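Local coordinates for protein high choriolytic enzyme 1 (Oryzias latipes, PDB 3VTG) that breaks down the inner layer of the fish egg envelope at hatching, acting as a zinc-dependent endopeptidase of the astacin family, at residues E29-G32 with G33-A36; V54-T57 with N58-D61; G76-G79 with G80-L84; M92-G95 with I96-E100; P129-A132 with Y133-N136. All blocks are in the same frame, centred on the assembly; numbering follows the deposited sequence.

Contact 1: E29-G32 with G33-A36; sequences EYSG and GEVA
Ser31 and Glu34 form a capping box at the start of helix 32-43, the first long helix of this astacin-type protease domain, which follows strand 20-26. Ser31 sits at the N-cap, and each of the two side chains turns back on the other's backbone. The Glu34 half of the box is the stronger: its OE2 takes the backbone N of Ser31 at 2.9 Å, with an N-H...O angle of 164°, the donor lying above the carboxylate plane. The same oxygen receives the Ser31 hydroxyl, OG to OE2 2.7 Å, on its anti lone pair. The return bond, Glu34 N to Ser31 OG at 3.4 Å, is weak. Ser31 can make both contacts because its OG is held between its own backbone N and carbonyl carbon (chi1 64°), facing the first turn. The regular helical bonding begins right here, with Val35 N reaching Ser31 O at 3.0 Å and Ala36 N reaching Gly32 O.

Ahead of the cap, Tyr30 lays its CB near Val35 CG2 at 4.1 Å and its ring atom CD1 3.9 Å from Glu34 CB, ring and carboxylate planes standing 82° apart. The Tyr30 hydroxyl is spoken for by Ile86 O, and Glu34 OE1 goes to Arg88 in a salt bridge. Glu34 therefore has both carboxylate oxygens engaged, one on the helix start and one on an arginine. Its negative charge beside the N-terminal end of the helix probably interacts favourably with the helix dipole, and the two donors on OE2, with Arg88 on OE1, probably hold the carboxylate's rotation.

Contact 2: V54-T57 with N58-D61; sequences VRRT and NEYD
Arg56 and Glu59 slide past each other in opposite directions: the Arg56 side chain reaches the Glu59 carbonyl while that of Glu59 runs back to the Thr57 N-H. Arg56 is stretched out, with CG anti to the backbone N (chi1 -173°) and the chain extended as far as NE, and this brings its guanidinium alongside the carbonyl of Glu59. The grip is side-on and falls on a single atom: NE meets Glu59 O at 2.9 Å and NH2 meets the same Glu59 O at 3.0 Å. The first donor lies in the carbonyl plane, the second 37° above it. Glu59 is bent at its second torsion and presents OE1 to the backbone N of Thr57 at 2.8 Å, through its syn lone pair. On the way OE1 passes 3.3 Å from Arg56 CG. Guanidinium and carboxylate planes are 28° apart, yet their charged atoms do not touch. Asn58 OD1 lies over one guanidinium face, 3.8 Å from Arg56 NH2. A water ties Glu59 OE2 to Thr57 OG1 and Arg55 O. Outside the turn, Arg56 makes a cation-pi contact with Phe62. All this is a surface connection between strands 51-55 and 62-66 of the main sheet, a loop closed by side-chain to main-chain bonds in both directions.

Contact 3: G76-G79 with G80-L84; sequences GRKG and GQQEL
Gln82, on strand 81-86, clamps the loop that joins the adjacent antiparallel strands 71-73 and 81-86 by both ends of its amide, and this is the tight part of the contact. NE2 donates to Gly76 O at 2.9 Å, with the acceptor close to the amide plane. OE1 accepts from Lys78 N at 2.8 Å along a nearly straight path, 170°, though the donor stands 33° off the Gln82 carbonyl plane. Gln82 takes the position between its backbone N and carbonyl carbon (chi1 70°) and then runs extended, which carries the amide across to the loop. There OE1 also lies 3.4 Å from Arg77 CA.

Waters bridge the turn at Gly79 and Gly80, where Gly80 N is also bonded to Asp61. One water accepts from Gly79 N and donates to Gly80 O and, at 2.8 Å, to Gln82 OE1; a second joins Gly79 O to Gln81 O. Both glycines have positive phi, and a side chain on Gly80 would run into Gly79 O. The looser side is that of the exposed Lys78 and Gln81: Lys78 touches the amide with CB, 3.8 Å from Gln82 OE1, and with CG, and the rest of its bent chain departs, while Gln81 points outward.

An alanine in place of Gln82 would take away both amide bonds, and Gly76 O and Lys78 N would probably be left without these partners. Beyond the loop itself, Gly76 also has a backbone bond with His103, a zinc ligand. Gln82 OE1 thus serves a peptide N-H and a water at once, while NE2 satisfies a buried glycine's carbonyl, tying loop to strand by neutral hydrogen bonds.

Contact 4: M92-G95 with I96-E100; sequences MYSG and IIQHE. With ZN (zinc ion), chain B.
Ser94 holds OG anti to its backbone N (chi1 -169°), while Gln98 has CG anti to its carbonyl carbon (chi1 -67°) and an extended chain beyond; these torsions run both side chains along the same flank of helix 94-105, where hydroxyl and amide meet one turn apart. NE2 of Gln98 donates to Ser94 OG at 2.9 Å, with the oxygen 7° from the amide plane. On the backbone, Gln98 N donates to Ser94 O, Ile97 N to Tyr93 O at 3.0 Å and His99 N to Gly95 O at 2.9 Å. Tyr93, the N-cap residue, lies side by side with Ile96, Tyr93 CD2 to Ile96 CD1 4.0 Å, and Met92 SD crosses to Ile97 CD1 at 4.1 Å. A leucine instead of Gln98 would probably leave Ser94 OG without its amide donor and the helix start without this side-chain tie.

His99 sends NE2 to the zinc at 2.1 Å; His103, the second histidine of the HExxH motif, and His109 further along complete the histidine ligands. Ile152 O receives ND1, a second-shell bond that, with the metal, probably fixes the ring's rotation. Two waters also bind the metal, and the one 2.1 Å from zinc donates to Glu100 OE2, the predicted active-site residue. Metal and carboxylate thus hold this water together, as expected for a zinc peptidase.

Contact 5: P129-A132 with Y133-N136; sequences PASA and YNFN
Ser131 O takes two bonds from Asn134, in a run of tight turns that passes into the 3-10 segment 133-135, within the long loop between strands 120-122 and 169-171 of the astacin domain. The amide nitrogen ND2 approaches this oxygen to 2.9 Å with an N-H...O angle of 141°, and the backbone N of Asn134 comes to 3.2 Å. Both donors reach the carbonyl from the same face of its plane. Asn134 can do this because CG stands beside its own backbone N (chi1 -66°), which folds the amide back along the chain. One residue on, Phe135 N bonds to Ala132 O at 2.9 Å in the i to i+3 spacing of a 3-10 turn. The Phe135 ring offers its edge to both carbonyls, with CD2 3.6 Å from Ser131 O.

Tyr133 meets the preceding turn with its ring edge. Its CD2 lies 3.4 Å from Ala130 O, nearly in the ring plane, and one ring face carries Asn134 ND2, offset toward the rim at 3.5 Å above the plane. ND2 thus has a carbonyl as acceptor and, in a direction roughly at right angles to it, the rim of an aromatic face.

Further out, Phe135 meets Tyr155 edge-to-face and its carbonyl accepts from Arg116, while Asn134 O accepts from Gln111 NE2. The side chain of Asn134 is about 5 Å from that of the zinc ligand His109, so the turn stands near the metal without joining it. Two waters fill in the polar ends: one bridges Pro129 O and Tyr133 N, and the other joins Ser131 OG to Asn134 ND2, accepting from that nitrogen at 3.0 Å.

Contact 4 carries the catalytic zinc, and the others are best placed from it. Contact 1 touches it directly, Tyr30 CE1 packing on Met92 CE at 3.5 Å, so the residues just ahead of helices 32-43 and 94-105 pack together. Contact 3 reaches it through Leu84 CD2, 3.8 Å from Glu100 CB, which sets strand 81-86 against the active-site helix. Contacts 2 and 3 are joined by Asp61, whose OD2 forms a salt bridge with Arg77 NH1 at 2.9 Å. Contact 5 lies apart, its nearest atoms about 9 Å from those of contact 4. Even so, the side chain of Asn134 in contact 5 is about 7 Å from the bound zinc ion.

Contact 1: E29-G32 with G33-A36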
loop_
_atom_site.group_PDB
_atom_site.type_symbol
_atom_site.label_atom_id
_atom_site.label_comp_id
_atom_site.label_asym_id
_atom_site.label_seq_id
_atom_site.Cartn_x
_atom_site.Cartn_y
_atom_site.Cartn_z
ATOM N N GLU A 29 -16.213 -2.504 16.139
ATOM C CA GLU A 29 -16.947 -1.331 15.651
ATOM C C GLU A 29 -17.586 -1.588 14.285
ATOM O O GLU A 29 -18.674 -1.088 13.995
ATOM C CB GLU A 29 -16.038 -0.097 15.581
ATOM C CG GLU A 29 -16.779 1.184 15.210
ATOM C CD GLU A 29 -15.887 2.406 15.091
ATOM O OE1 GLU A 29 -14.668 2.303 15.343
ATOM O OE2 GLU A 29 -16.418 3.487 14.750
ATOM N N TYR A 30 -16.905 -2.363 13.447
ATOM C CA TYR A 30 -17.393 -2.648 12.101
ATOM C C TYR A 30 -18.590 -3.592 12.110
ATOM O O TYR A 30 -18.608 -4.574 12.854
ATOM C CB TYR A 30 -16.282 -3.259 11.250
ATOM C CG TYR A 30 -15.086 -2.367 10.996
ATOM C CD1 TYR A 30 -15.151 -1.320 10.079
ATOM C CD2 TYR A 30 -13.876 -2.597 11.649
ATOM C CE1 TYR A 30 -14.048 -0.517 9.834
ATOM C CE2 TYR A 30 -12.767 -1.804 11.406
ATOM C CZ TYR A 30 -12.856 -0.767 10.500
ATOM O OH TYR A 30 -11.751 0.015 10.252
ATOM N N SER A 31 -19.580 -3.289 11.273
ATOM C CA SER A 31 -20.711 -4.187 11.043
ATOM C C SER A 31 -20.251 -5.424 10.277
ATOM O O SER A 31 -19.154 -5.436 9.709
ATOM C CB SER A 31 -21.809 -3.475 10.250
ATOM O OG SER A 31 -21.351 -3.121 8.956
ATOM N N GLY A 32 -21.097 -6.451 10.246
ATOM C CA GLY A 32 -20.820 -7.666 9.481
ATOM C C GLY A 32 -20.522 -7.389 8.015
ATOM O O GLY A 32 -19.631 -8.003 7.430
ATOM N N GLY A 33 -21.269 -6.458 7.425
ATOM C CA GLY A 33 -21.068 -6.060 6.034
ATOM C C GLY A 33 -19.709 -5.423 5.802
ATOM O O GLY A 33 -19.060 -5.672 4.786
ATOM N N GLU A 34 -19.274 -4.601 6.753
ATOM C CA GLU A 34 -17.978 -3.932 6.663
ATOM C C GLU A 34 -16.817 -4.915 6.824
ATOM O O GLU A 34 -15.819 -4.830 6.104
ATOM C CB GLU A 34 -17.893 -2.798 7.683
ATOM C CG GLU A 34 -18.759 -1.599 7.324
ATOM C CD GLU A 34 -18.966 -0.669 8.499
ATOM O OE1 GLU A 34 -18.385 0.433 8.489
ATOM O OE2 GLU A 34 -19.696 -1.047 9.442
ATOM N N VAL A 35 -16.955 -5.851 7.763
ATOM C CA VAL A 35 -16.003 -6.955 7.902
ATOM C C VAL A 35 -15.879 -7.707 6.574
ATOM O O VAL A 35 -14.770 -7.999 6.120
ATOM C CB VAL A 35 -16.414 -7.937 9.026
ATOM C CG1 VAL A 35 -15.524 -9.174 9.013
ATOM C CG2 VAL A 35 -16.344 -7.259 10.388
ATOM N N ALA A 36 -17.017 -8.000 5.948
ATOM C CA ALA A 36 -17.038 -8.707 4.664
ATOM C C ALA A 36 -16.321 -7.936 3.553
ATOM O O ALA A 36 -15.653 -8.542 2.715
ATOM C CB ALA A 36 -18.465 -9.052 4.261
#

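Contact 2: V54-T57 with N58-D61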
loop_
_atom_site.group_PDB
_atom_site.type_symbol
_atom_site.label_atom_id
_atom_site.label_comp_id
_atom_site.label_asym_id
_atom_site.label_seq_id
_atom_site.Cartn_x
_atom_site.Cartn_y
_atom_site.Cartn_z
ATOM N N VAL A 54 -5.278 -14.176 7.247
ATOM C CA VAL A 54 -6.154 -15.095 7.989
ATOM C C VAL A 54 -6.554 -14.509 9.336
ATOM O O VAL A 54 -5.785 -13.771 9.950
ATOM C CB VAL A 54 -5.509 -16.484 8.225
ATOM C CG1 VAL A 54 -5.117 -17.141 6.910
ATOM C CG2 VAL A 54 -4.321 -16.397 9.176
ATOM N N ARG A 55 -7.752 -14.844 9.803
ATOM C CA ARG A 55 -8.168 -14.427 11.135
ATOM C C ARG A 55 -7.184 -14.944 12.177
ATOM O O ARG A 55 -6.778 -16.108 12.143
ATOM C CB ARG A 55 -9.589 -14.898 11.451
ATOM C CG ARG A 55 -10.659 -14.141 10.680
ATOM C CD ARG A 55 -12.064 -14.494 11.144
ATOM N NE ARG A 55 -12.414 -15.866 10.787
ATOM C CZ ARG A 55 -12.896 -16.238 9.604
ATOM N NH1 ARG A 55 -13.105 -15.339 8.645
ATOM N NH2 ARG A 55 -13.168 -17.514 9.382
ATOM N N ARG A 56 -6.782 -14.053 13.077
ATOM C CA ARG A 56 -5.851 -14.380 14.148
ATOM C C ARG A 56 -6.434 -15.419 15.099
ATOM O O ARG A 56 -7.632 -15.417 15.389
ATOM C CB ARG A 56 -5.495 -13.115 14.933
ATOM C CG ARG A 56 -4.401 -13.296 15.973
ATOM C CD ARG A 56 -4.423 -12.177 16.999
ATOM N NE ARG A 56 -3.311 -12.311 17.940
ATOM C CZ ARG A 56 -3.239 -11.714 19.127
ATOM N NH1 ARG A 56 -4.216 -10.924 19.554
ATOM N NH2 ARG A 56 -2.173 -11.903 19.890
ATOM N N THR A 57 -5.569 -16.313 15.563
ATOM C CA THR A 57 -5.875 -17.188 16.681
ATOM C C THR A 57 -5.209 -16.561 17.908
ATOM O O THR A 57 -5.862 -15.842 18.668
ATOM C CB THR A 57 -5.387 -18.624 16.403
ATOM O OG1 THR A 57 -6.018 -19.109 15.210
ATOM C CG2 THR A 57 -5.731 -19.553 17.554
ATOM N N ASN A 58 -3.908 -16.796 18.070
ATOM C CA ASN A 58 -3.139 -16.172 19.146
ATOM C C ASN A 58 -1.712 -15.818 18.722
ATOM O O ASN A 58 -0.817 -15.694 19.563
ATOM C CB ASN A 58 -3.142 -17.059 20.396
ATOM C CG ASN A 58 -2.860 -16.280 21.671
ATOM O OD1 ASN A 58 -3.146 -15.086 21.766
ATOM N ND2 ASN A 58 -2.289 -16.959 22.659
ATOM N N GLU A 59 -1.508 -15.628 17.420
ATOM C CA GLU A 59 -0.186 -15.280 16.897
ATOM C C GLU A 59 0.298 -13.963 17.488
ATOM O O GLU A 59 -0.498 -13.056 17.738
ATOM C CB GLU A 59 -0.206 -15.175 15.370
ATOM C CG GLU A 59 -0.527 -16.471 14.640
ATOM C CD GLU A 59 -2.009 -16.652 14.350
ATOM O OE1 GLU A 59 -2.849 -16.007 15.013
ATOM O OE2 GLU A 59 -2.335 -17.452 13.453
ATOM N N TYR A 60 1.605 -13.855 17.703
ATOM C CA TYR A 60 2.165 -12.652 18.297
ATOM C C TYR A 60 2.130 -11.441 17.351
ATOM O O TYR A 60 1.705 -10.359 17.753
ATOM C CB TYR A 60 3.580 -12.892 18.838
ATOM C CG TYR A 60 4.236 -11.600 19.246
ATOM C CD1 TYR A 60 3.746 -10.857 20.324
ATOM C CD2 TYR A 60 5.313 -11.093 18.532
ATOM C CE1 TYR A 60 4.327 -9.654 20.678
ATOM C CE2 TYR A 60 5.905 -9.894 18.886
ATOM C CZ TYR A 60 5.408 -9.183 19.959
ATOM O OH TYR A 60 5.992 -7.990 20.301
ATOM N N ASP A 61 2.577 -11.624 16.109
ATOM C CA ASP A 61 2.554 -10.550 15.112
ATOM C C ASP A 61 1.238 -10.581 14.355
ATOM O O ASP A 61 0.893 -11.592 13.746
ATOM C CB ASP A 61 3.710 -10.686 14.112
ATOM C CG ASP A 61 5.065 -10.796 14.783
ATOM O OD1 ASP A 61 5.392 -9.950 15.637
ATOM O OD2 ASP A 61 5.817 -11.722 14.424
HETATM O O HOH W 1 -4.916 -18.044 12.967
HETATM O O HOH W 2 0.393 -13.542 21.238
#

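Contact 3: G76-G79 with G80-L84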
loop_
_atom_site.group_PDB
_atom_site.type_symbol
_atom_site.label_atom_id
_atom_site.label_comp_id
_atom_site.label_asym_id
_atom_site.label_seq_id
_atom_site.Cartn_x
_atom_site.Cartn_y
_atom_site.Cartn_z
ATOM N N GLY A 76 5.432 -2.736 6.541
ATOM C CA GLY A 76 6.027 -4.033 6.858
ATOM C C GLY A 76 5.538 -4.589 8.184
ATOM O O GLY A 76 4.593 -4.058 8.776
ATOM N N ARG A 77 6.177 -5.665 8.641
ATOM C CA ARG A 77 5.883 -6.257 9.948
ATOM C C ARG A 77 6.635 -5.497 11.034
ATOM O O ARG A 77 7.868 -5.426 11.015
ATOM C CB ARG A 77 6.245 -7.752 9.977
ATOM C CG ARG A 77 6.126 -8.402 11.355
ATOM C CD ARG A 77 6.215 -9.923 11.304
ATOM N NE ARG A 77 7.499 -10.399 10.791
ATOM C CZ ARG A 77 8.341 -11.202 11.441
ATOM N NH1 ARG A 77 8.057 -11.657 12.658
ATOM N NH2 ARG A 77 9.475 -11.561 10.858
ATOM N N LYS A 78 5.887 -4.935 11.978
ATOM C CA LYS A 78 6.462 -4.085 13.020
ATOM C C LYS A 78 6.752 -4.844 14.307
ATOM O O LYS A 78 7.500 -4.362 15.157
ATOM C CB LYS A 78 5.535 -2.903 13.322
ATOM C CG LYS A 78 5.198 -2.036 12.119
ATOM C CD LYS A 78 6.416 -1.322 11.552
ATOM C CE LYS A 78 6.897 -0.213 12.472
ATOM N NZ LYS A 78 7.982 0.591 11.851
ATOM N N GLY A 79 6.155 -6.023 14.452
ATOM C CA GLY A 79 6.304 -6.806 15.672
ATOM C C GLY A 79 5.137 -6.578 16.610
ATOM O O GLY A 79 4.872 -5.451 17.026
ATOM N N GLY A 80 4.438 -7.657 16.942
ATOM C CA GLY A 80 3.270 -7.581 17.811
ATOM C C GLY A 80 2.058 -7.002 17.112
ATOM O O GLY A 80 1.873 -7.187 15.909
ATOM N N GLN A 81 1.233 -6.301 17.878
ATOM C CA GLN A 81 0.041 -5.660 17.342
ATOM C C GLN A 81 0.440 -4.435 16.538
ATOM O O GLN A 81 1.094 -3.535 17.059
ATOM C CB GLN A 81 -0.879 -5.250 18.489
ATOM C CG GLN A 81 -2.206 -4.638 18.065
ATOM C CD GLN A 81 -3.190 -4.530 19.215
ATOM O OE1 GLN A 81 -2.905 -4.947 20.337
ATOM N NE2 GLN A 81 -4.358 -3.976 18.936
ATOM N N GLN A 82 0.056 -4.411 15.265
ATOM C CA GLN A 82 0.220 -3.211 14.449
ATOM C C GLN A 82 -1.117 -2.804 13.850
ATOM O O GLN A 82 -1.878 -3.645 13.365
ATOM C CB GLN A 82 1.293 -3.395 13.368
ATOM C CG GLN A 82 0.943 -4.350 12.239
ATOM C CD GLN A 82 2.119 -4.572 11.318
ATOM O OE1 GLN A 82 3.091 -5.234 11.686
ATOM N NE2 GLN A 82 2.043 -4.016 10.114
ATOM N N GLU A 83 -1.400 -1.510 13.896
ATOM C CA GLU A 83 -2.689 -1.012 13.449
ATOM C C GLU A 83 -2.719 -0.693 11.962
ATOM O O GLU A 83 -1.711 -0.303 11.359
ATOM C CB GLU A 83 -3.148 0.183 14.293
ATOM C CG GLU A 83 -3.572 -0.219 15.702
ATOM C CD GLU A 83 -4.271 0.880 16.490
ATOM O OE1 GLU A 83 -4.163 2.071 16.128
ATOM O OE2 GLU A 83 -4.931 0.541 17.493
ATOM N N LEU A 84 -3.892 -0.906 11.380
ATOM C CA LEU A 84 -4.192 -0.512 10.016
ATOM C C LEU A 84 -5.554 0.157 10.082
ATOM O O LEU A 84 -6.533 -0.458 10.520
ATOM C CB LEU A 84 -4.213 -1.732 9.085
ATOM C CG LEU A 84 -4.358 -1.521 7.572
ATOM C CD1 LEU A 84 -3.810 -2.717 6.809
ATOM C CD2 LEU A 84 -5.800 -1.255 7.169
HETATM O O HOH W 3 3.641 -7.180 13.628
HETATM O O HOH W 4 3.651 -3.097 16.149
#

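Contact 4: M92-G95 with I96-E100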
loop_
_atom_site.group_PDB
_atom_site.type_symbol
_atom_site.label_atom_id
_atom_site.label_comp_id
_atom_site.label_asym_id
_atom_site.label_seq_id
_atom_site.Cartn_x
_atom_site.Cartn_y
_atom_site.Cartn_z
ATOM N N MET A 92 -13.806 2.562 3.078
ATOM C CA MET A 92 -14.426 1.240 2.916
ATOM C C MET A 92 -14.665 0.885 1.444
ATOM O O MET A 92 -15.804 0.729 0.993
ATOM C CB MET A 92 -15.710 1.131 3.747
ATOM C CG MET A 92 -16.215 -0.291 3.955
ATOM S SD MET A 92 -15.060 -1.388 4.808
ATOM C CE MET A 92 -15.025 -0.666 6.448
ATOM N N TYR A 93 -13.563 0.767 0.709
ATOM C CA TYR A 93 -13.574 0.456 -0.714
ATOM C C TYR A 93 -12.448 -0.524 -0.968
ATOM O O TYR A 93 -11.348 -0.366 -0.432
ATOM C CB TYR A 93 -13.383 1.729 -1.542
ATOM C CG TYR A 93 -14.438 2.771 -1.266
ATOM C CD1 TYR A 93 -15.679 2.718 -1.900
ATOM C CD2 TYR A 93 -14.205 3.798 -0.352
ATOM C CE1 TYR A 93 -16.655 3.664 -1.638
ATOM C CE2 TYR A 93 -15.178 4.750 -0.082
ATOM C CZ TYR A 93 -16.396 4.677 -0.729
ATOM O OH TYR A 93 -17.365 5.619 -0.471
ATOM N N SER A 94 -12.722 -1.533 -1.784
ATOM C CA SER A 94 -11.776 -2.625 -1.996
ATOM C C SER A 94 -10.365 -2.157 -2.357
ATOM O O SER A 94 -9.397 -2.596 -1.744
ATOM C CB SER A 94 -12.295 -3.602 -3.047
ATOM O OG SER A 94 -11.494 -4.769 -3.067
ATOM N N GLY A 95 -10.259 -1.261 -3.337
ATOM C CA GLY A 95 -8.960 -0.784 -3.809
ATOM C C GLY A 95 -8.153 -0.064 -2.745
ATOM O O GLY A 95 -6.942 -0.261 -2.639
ATOM N N ILE A 96 -8.821 0.775 -1.957
ATOM C CA ILE A 96 -8.175 1.483 -0.853
ATOM C C ILE A 96 -7.667 0.498 0.206
ATOM O O ILE A 96 -6.536 0.625 0.697
ATOM C CB ILE A 96 -9.119 2.539 -0.231
ATOM C CG1 ILE A 96 -9.339 3.693 -1.221
ATOM C CG2 ILE A 96 -8.564 3.067 1.088
ATOM C CD1 ILE A 96 -10.346 4.732 -0.773
ATOM N N ILE A 97 -8.492 -0.493 0.537
ATOM C CA ILE A 97 -8.097 -1.507 1.515
ATOM C C ILE A 97 -6.884 -2.298 1.008
ATOM O O ILE A 97 -5.933 -2.520 1.756
ATOM C CB ILE A 97 -9.272 -2.435 1.907
ATOM C CG1 ILE A 97 -10.408 -1.621 2.542
ATOM C CG2 ILE A 97 -8.798 -3.521 2.869
ATOM C CD1 ILE A 97 -11.773 -2.273 2.449
ATOM N N GLN A 98 -6.904 -2.676 -0.269
ATOM C CA GLN A 98 -5.769 -3.365 -0.892
ATOM C C GLN A 98 -4.486 -2.528 -0.841
ATOM O O GLN A 98 -3.407 -3.053 -0.562
ATOM C CB GLN A 98 -6.090 -3.738 -2.337
ATOM C CG GLN A 98 -7.176 -4.789 -2.493
ATOM C CD GLN A 98 -7.530 -5.016 -3.948
ATOM O OE1 GLN A 98 -6.653 -5.267 -4.779
ATOM N NE2 GLN A 98 -8.814 -4.925 -4.269
ATOM N N HIS A 99 -4.624 -1.231 -1.112
ATOM C CA HIS A 99 -3.533 -0.259 -0.998
ATOM C C HIS A 99 -2.933 -0.307 0.391
ATOM O O HIS A 99 -1.709 -0.414 0.547
ATOM C CB HIS A 99 -4.075 1.127 -1.358
ATOM C CG HIS A 99 -3.106 2.265 -1.129
ATOM N ND1 HIS A 99 -2.523 2.936 -2.146
ATOM C CD2 HIS A 99 -2.667 2.873 0.047
ATOM C CE1 HIS A 99 -1.740 3.911 -1.645
ATOM N NE2 HIS A 99 -1.828 3.871 -0.304
ATOM N N GLU A 100 -3.783 -0.260 1.417
ATOM C CA GLU A 100 -3.308 -0.302 2.805
ATOM C C GLU A 100 -2.630 -1.624 3.163
ATOM O O GLU A 100 -1.596 -1.635 3.840
ATOM C CB GLU A 100 -4.440 0.003 3.795
ATOM C CG GLU A 100 -5.049 1.395 3.660
ATOM C CD GLU A 100 -4.024 2.518 3.666
ATOM O OE1 GLU A 100 -2.942 2.369 4.278
ATOM O OE2 GLU A 100 -4.306 3.562 3.047
HETATM ZN ZN ZN B . -0.800 4.981 1.098
HETATM O O HOH W 5 -1.982 4.963 2.868
HETATM O O HOH W 6 -2.226 6.744 0.684
#

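Contact 5: P129-A132 with Y133-N136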
loop_
_atom_site.group_PDB
_atom_site.type_symbol
_atom_site.label_atom_id
_atom_site.label_comp_id
_atom_site.label_asym_id
_atom_site.label_seq_id
_atom_site.Cartn_x
_atom_site.Cartn_y
_atom_site.Cartn_z
ATOM N N PRO A 129 1.457 22.496 2.460
ATOM C CA PRO A 129 2.782 22.394 3.086
ATOM C C PRO A 129 2.924 21.265 4.108
ATOM O O PRO A 129 3.910 20.529 4.071
ATOM C CB PRO A 129 2.952 23.763 3.744
ATOM C CG PRO A 129 2.222 24.677 2.822
ATOM C CD PRO A 129 0.999 23.899 2.405
ATOM N N ALA A 130 1.935 21.112 4.988
ATOM C CA ALA A 130 1.957 20.063 6.008
ATOM C C ALA A 130 1.965 18.644 5.432
ATOM O O ALA A 130 2.287 17.689 6.138
ATOM C CB ALA A 130 0.786 20.236 6.963
ATOM N N SER A 131 1.612 18.516 4.154
ATOM C CA SER A 131 1.513 17.209 3.498
ATOM C C SER A 131 2.626 16.944 2.487
ATOM O O SER A 131 2.668 15.869 1.876
ATOM C CB SER A 131 0.152 17.060 2.820
ATOM O OG SER A 131 -0.884 17.009 3.782
ATOM N N ALA A 132 3.527 17.908 2.319
ATOM C CA ALA A 132 4.609 17.805 1.337
ATOM C C ALA A 132 5.529 16.604 1.568
ATOM O O ALA A 132 6.049 16.025 0.612
ATOM C CB ALA A 132 5.406 19.101 1.277
ATOM N N TYR A 133 5.706 16.212 2.831
ATOM C CA TYR A 133 6.586 15.089 3.175
ATOM C C TYR A 133 6.180 13.781 2.487
ATOM O O TYR A 133 7.021 12.911 2.267
ATOM C CB TYR A 133 6.665 14.894 4.698
ATOM C CG TYR A 133 5.449 14.220 5.293
ATOM C CD1 TYR A 133 5.408 12.835 5.469
ATOM C CD2 TYR A 133 4.330 14.965 5.669
ATOM C CE1 TYR A 133 4.292 12.212 6.002
ATOM C CE2 TYR A 133 3.208 14.351 6.202
ATOM C CZ TYR A 133 3.195 12.976 6.368
ATOM O OH TYR A 133 2.085 12.361 6.898
ATOM N N ASN A 134 4.896 13.653 2.152
ATOM C CA ASN A 134 4.371 12.473 1.455
ATOM C C ASN A 134 4.935 12.310 0.044
ATOM O O ASN A 134 4.745 11.274 -0.593
ATOM C CB ASN A 134 2.845 12.537 1.379
ATOM C CG ASN A 134 2.183 12.434 2.738
ATOM O OD1 ASN A 134 2.261 11.404 3.407
ATOM N ND2 ASN A 134 1.514 13.503 3.145
ATOM N N PHE A 135 5.629 13.341 -0.431
ATOM C CA PHE A 135 6.180 13.361 -1.781
ATOM C C PHE A 135 7.710 13.267 -1.774
ATOM O O PHE A 135 8.342 13.339 -2.829
ATOM C CB PHE A 135 5.723 14.627 -2.521
ATOM C CG PHE A 135 4.226 14.761 -2.647
ATOM C CD1 PHE A 135 3.582 14.434 -3.837
ATOM C CD2 PHE A 135 3.458 15.222 -1.578
ATOM C CE1 PHE A 135 2.205 14.562 -3.958
ATOM C CE2 PHE A 135 2.079 15.348 -1.692
ATOM C CZ PHE A 135 1.454 15.022 -2.886
ATOM N N ASN A 136 8.298 13.116 -0.589
ATOM C CA ASN A 136 9.750 12.954 -0.460
ATOM C C ASN A 136 10.247 11.671 -1.117
ATOM O O ASN A 136 9.659 10.607 -0.929
ATOM C CB ASN A 136 10.166 12.956 1.013
ATOM C CG ASN A 136 9.999 14.311 1.673
ATOM O OD1 ASN A 136 9.735 15.316 1.015
ATOM N ND2 ASN A 136 10.160 14.342 2.992
HETATM O O HOH W 7 5.469 18.313 4.969
HETATM O O HOH W 8 -0.452 14.616 5.061
#